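PDB 5MPT: citrinin polyketide synthase from Monascus purpureus, which builds the polyketide precursor of the mycotoxin citrinin from malonyl units on what is presumably an acetyl starter, its C-methyltransferase domain, the part in this structure, adding methyl groups. Local coordinates for residues Leu194-Leu197 against Val198-Pro202; Leu294-Ser297 against Thr298-His302. One frame throughout, in Å; residues are numbered along the deposited sequence. Where two conformers were deposited one is given.

Interaction 1 (Leu194-Leu197 against Val198-Pro202); sequences LEQL and VKRLP
At the C-terminal end of helix 181-198, Arg200 folds back on Gln196, and the backbone O of Gln196, which Arg200 N does not reach, takes the guanidinium instead. Arg200 NH1 donates to this Gln196 O at 2.8 Å and also to the side-chain OE1 of the same residue, Gln196, at 2.8 Å, so one nitrogen is shared by two oxygens of one residue. Both acceptors sit close to the guanidinium plane, whereas the side-chain amide of Gln196 is turned 69° from it. The glutamine achieves this by bending: CG stands beside its own backbone N (chi1 -69°), and a second bend at chi2 (-63°) swings OE1 over to the arginine.

Helical bonding ends in steps. Val198 N still reaches Leu194 O at 2.9 Å, and Lys199 N reaches Glu195 O at 3.2 Å, but Arg200 N bonds to Leu197 O at 3.0 Å, a step of three residues instead of four. A type I turn from Val198 to Leu201, closed by Leu201 N to Val198 O, overlaps the helix end and leads into the loop before strand 208-213 of the Rossmann-like methyltransferase core. Lys199, exposed, runs back across Gln196 and Glu195 at a slant. Its CD lies 3.8 Å from Gln196 NE2, and its NZ makes a long salt bridge of 3.9 Å to Glu195 OE2, a carboxylate oxygen already engaged by Arg230 of helix 221-231. Leu201 CG rests 3.4 Å from Leu197 O, while Leu197 packs against Ala16 and Ile17 of helix 14-26 and, together with Leu194, against Ile281 of strand 279-285.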
# COMPACT_ATOMS: atom_id res chain seq x y z
N LEU A 194 13.33 12.53 6.20
CA LEU A 194 12.86 13.56 7.12
C LEU A 194 13.96 14.01 8.08
O LEU A 194 14.07 15.20 8.40
CB LEU A 194 11.64 13.06 7.89
CG LEU A 194 10.36 12.93 7.07
CD1 LEU A 194 9.28 12.19 7.87
CD2 LEU A 194 9.86 14.31 6.61
N GLU A 195 14.79 13.08 8.57
CA GLU A 195 15.88 13.45 9.46
C GLU A 195 16.84 14.38 8.75
O GLU A 195 17.25 15.42 9.30
CB GLU A 195 16.60 12.20 9.98
CG GLU A 195 17.69 12.56 10.93
CD GLU A 195 18.20 11.39 11.74
OE1 GLU A 195 18.02 10.25 11.29
OE2 GLU A 195 18.77 11.61 12.83
N GLN A 196 17.21 14.04 7.51
CA GLN A 196 18.14 14.89 6.77
C GLN A 196 17.50 16.23 6.43
O GLN A 196 18.18 17.27 6.36
CB GLN A 196 18.58 14.16 5.50
CG GLN A 196 19.48 12.96 5.78
CD GLN A 196 20.77 13.39 6.44
OE1 GLN A 196 21.40 14.37 6.04
NE2 GLN A 196 21.11 12.73 7.53
N LEU A 197 16.18 16.21 6.23
CA LEU A 197 15.43 17.44 6.00
C LEU A 197 15.50 18.37 7.20
O LEU A 197 15.84 19.55 7.07
CB LEU A 197 13.97 17.10 5.69
CG LEU A 197 13.03 18.30 5.52
CD1 LEU A 197 13.43 19.10 4.30
CD2 LEU A 197 11.57 17.88 5.42
N VAL A 198 15.19 17.84 8.38
CA VAL A 198 15.12 18.67 9.58
C VAL A 198 16.48 19.29 9.94
O VAL A 198 16.52 20.44 10.41
CB VAL A 198 14.50 17.80 10.70
CG1 VAL A 198 14.56 18.46 12.05
CG2 VAL A 198 13.06 17.50 10.37
N LYS A 199 17.59 18.60 9.65
CA LYS A 199 18.95 19.13 9.88
C LYS A 199 19.22 20.41 9.10
O LYS A 199 20.16 21.13 9.45
CB LYS A 199 20.03 18.10 9.48
CG LYS A 199 20.26 16.93 10.40
CD LYS A 199 21.15 15.89 9.69
CE LYS A 199 22.00 15.04 10.65
NZ LYS A 199 21.22 14.52 11.81
N ARG A 200 18.44 20.68 8.06
CA ARG A 200 18.65 21.78 7.14
C ARG A 200 17.64 22.90 7.36
O ARG A 200 17.60 23.85 6.56
CB ARG A 200 18.57 21.29 5.70
CG ARG A 200 19.79 20.47 5.28
CD ARG A 200 19.42 19.34 4.32
NE ARG A 200 20.60 18.70 3.73
CZ ARG A 200 21.17 17.58 4.16
NH1 ARG A 200 20.69 16.93 5.22
NH2 ARG A 200 22.24 17.12 3.53
N LEU A 201 16.81 22.79 8.41
CA LEU A 201 15.77 23.78 8.64
C LEU A 201 16.27 24.88 9.57
O LEU A 201 17.02 24.60 10.51
CB LEU A 201 14.54 23.13 9.26
CG LEU A 201 13.94 22.06 8.35
CD1 LEU A 201 12.58 21.60 8.87
CD2 LEU A 201 13.82 22.56 6.91
N PRO A 202 15.88 26.13 9.32
CA PRO A 202 16.09 27.18 10.32
C PRO A 202 15.32 26.83 11.58
O PRO A 202 14.29 26.16 11.52
CB PRO A 202 15.54 28.45 9.64
CG PRO A 202 15.62 28.15 8.15
CD PRO A 202 15.33 26.66 8.06

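Interaction 2 (Leu294-Ser297 against Thr298-His302); sequences LEIS and TRNIH
Leu294 O is gripped twice by Thr298, whose N and OG1 each donate to it at 2.9 Å from opposite faces of the carbonyl plane. This is the familiar threonine-to-carbonyl bond of a helix, set in the first turns of helix 294-304 in the methyltransferase domain. With OG1 placed between its backbone N and carbonyl carbon (chi1 61°), the hydroxyl turns back along the helix, and CG2 of Thr298 also lies close to Leu294 O, at 3.3 Å. Regular backbone bonds continue from Arg299 N to Glu295 O, from Asn300 N to Ile296 O and from Ile301 N to Ser297 O.

On the outer side, in one of the two deposited conformers of Arg299, Glu295 and Arg299 run side by side. There OE1 of Glu295 stays 4.1 Å from NH2 of Arg299, beyond a salt bridge, and the approach is not firm. Ser297 OG bonds to Thr291 OG1 and Asn293 O, ahead of the helix, while helix 347-356 covers Thr298 through Ile353 and Leu354. Further along, Asn300 gives its ND2 to the backbone O of Ile267.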
# COMPACT_ATOMS: atom_id res chain seq x y z
N LEU A 294 -7.94 10.60 -8.59
CA LEU A 294 -6.64 11.04 -8.09
C LEU A 294 -6.46 12.54 -8.24
O LEU A 294 -5.83 13.17 -7.39
CB LEU A 294 -5.53 10.28 -8.81
CG LEU A 294 -5.49 8.78 -8.53
CD1 LEU A 294 -4.26 8.17 -9.18
CD2 LEU A 294 -5.50 8.44 -7.02
N GLU A 295 -6.99 13.12 -9.32
CA GLU A 295 -6.94 14.58 -9.48
C GLU A 295 -7.62 15.29 -8.32
O GLU A 295 -7.08 16.24 -7.74
CB GLU A 295 -7.60 14.99 -10.79
CG GLU A 295 -6.77 14.73 -12.03
CD GLU A 295 -7.37 15.36 -13.27
OE1 GLU A 295 -8.16 16.32 -13.13
OE2 GLU A 295 -7.04 14.90 -14.39
N ILE A 296 -8.84 14.87 -8.01
CA ILE A 296 -9.58 15.50 -6.92
C ILE A 296 -8.83 15.32 -5.60
O ILE A 296 -8.67 16.27 -4.83
CB ILE A 296 -11.02 14.93 -6.85
CG1 ILE A 296 -11.79 15.37 -8.09
CG2 ILE A 296 -11.72 15.33 -5.57
CD1 ILE A 296 -13.17 14.71 -8.20
N SER A 297 -8.35 14.10 -5.34
CA SER A 297 -7.69 13.85 -4.06
C SER A 297 -6.40 14.66 -3.94
O SER A 297 -6.13 15.26 -2.89
CB SER A 297 -7.40 12.38 -3.89
OG SER A 297 -8.61 11.69 -3.79
N THR A 298 -5.57 14.68 -4.98
CA THR A 298 -4.29 15.35 -4.85
C THR A 298 -4.48 16.86 -4.90
O THR A 298 -3.69 17.59 -4.32
CB THR A 298 -3.29 14.86 -5.92
OG1 THR A 298 -3.79 15.16 -7.23
CG2 THR A 298 -2.97 13.33 -5.80
N ARG A 299 -5.53 17.34 -5.56
CA ARG A 299 -5.86 18.76 -5.50
C ARG A 299 -6.27 19.16 -4.09
O ARG A 299 -5.82 20.19 -3.56
CB ARG A 299 -6.96 19.09 -6.50
CG ARG A 299 -7.24 20.59 -6.63
CD ARG A 299 -8.23 20.90 -7.73
NE ARG A 299 -7.67 20.77 -9.07
CZ ARG A 299 -8.01 19.83 -9.95
NH1 ARG A 299 -8.92 18.90 -9.66
NH2 ARG A 299 -7.43 19.82 -11.15
N ASN A 300 -7.12 18.36 -3.46
CA ASN A 300 -7.48 18.60 -2.07
C ASN A 300 -6.24 18.68 -1.19
O ASN A 300 -6.09 19.60 -0.38
CB ASN A 300 -8.41 17.50 -1.55
CG ASN A 300 -9.77 17.49 -2.22
OD1 ASN A 300 -10.23 18.50 -2.76
ND2 ASN A 300 -10.43 16.35 -2.17
N ILE A 301 -5.33 17.71 -1.35
CA ILE A 301 -4.10 17.70 -0.58
C ILE A 301 -3.30 18.97 -0.85
O ILE A 301 -2.76 19.60 0.06
CB ILE A 301 -3.31 16.42 -0.92
CG1 ILE A 301 -4.09 15.22 -0.34
CG2 ILE A 301 -1.89 16.57 -0.45
CD1 ILE A 301 -3.58 13.86 -0.80
N HIS A 302 -3.22 19.37 -2.12
CA HIS A 302 -2.47 20.58 -2.46
C HIS A 302 -2.96 21.77 -1.66
O HIS A 302 -2.16 22.57 -1.17
CB HIS A 302 -2.60 20.88 -3.95
CG HIS A 302 -1.65 21.92 -4.43
ND1 HIS A 302 -1.98 23.26 -4.46
CD2 HIS A 302 -0.39 21.83 -4.90
CE1 HIS A 302 -0.94 23.95 -4.92
NE2 HIS A 302 0.04 23.11 -5.18

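In the fold
In interaction 1 a guanidinium returns to one carbonyl as a helix ends, and in interaction 2 a hydroxyl doubles a regular bond near a helix start. Their centres are 26 Å apart, their nearest atoms about 14 Å, and they do not touch. Interaction 2 is the nearer to the active site. The side chain of Leu294 lies about 5 Å from that of the active-site His289 and about 7 Å from that of Glu315, and the side chain of Ser297 is about 7 Å from bound S-adenosyl-L-homocysteine. In interaction 1 the side chain of Leu194 is about 14 Å from the same ligand.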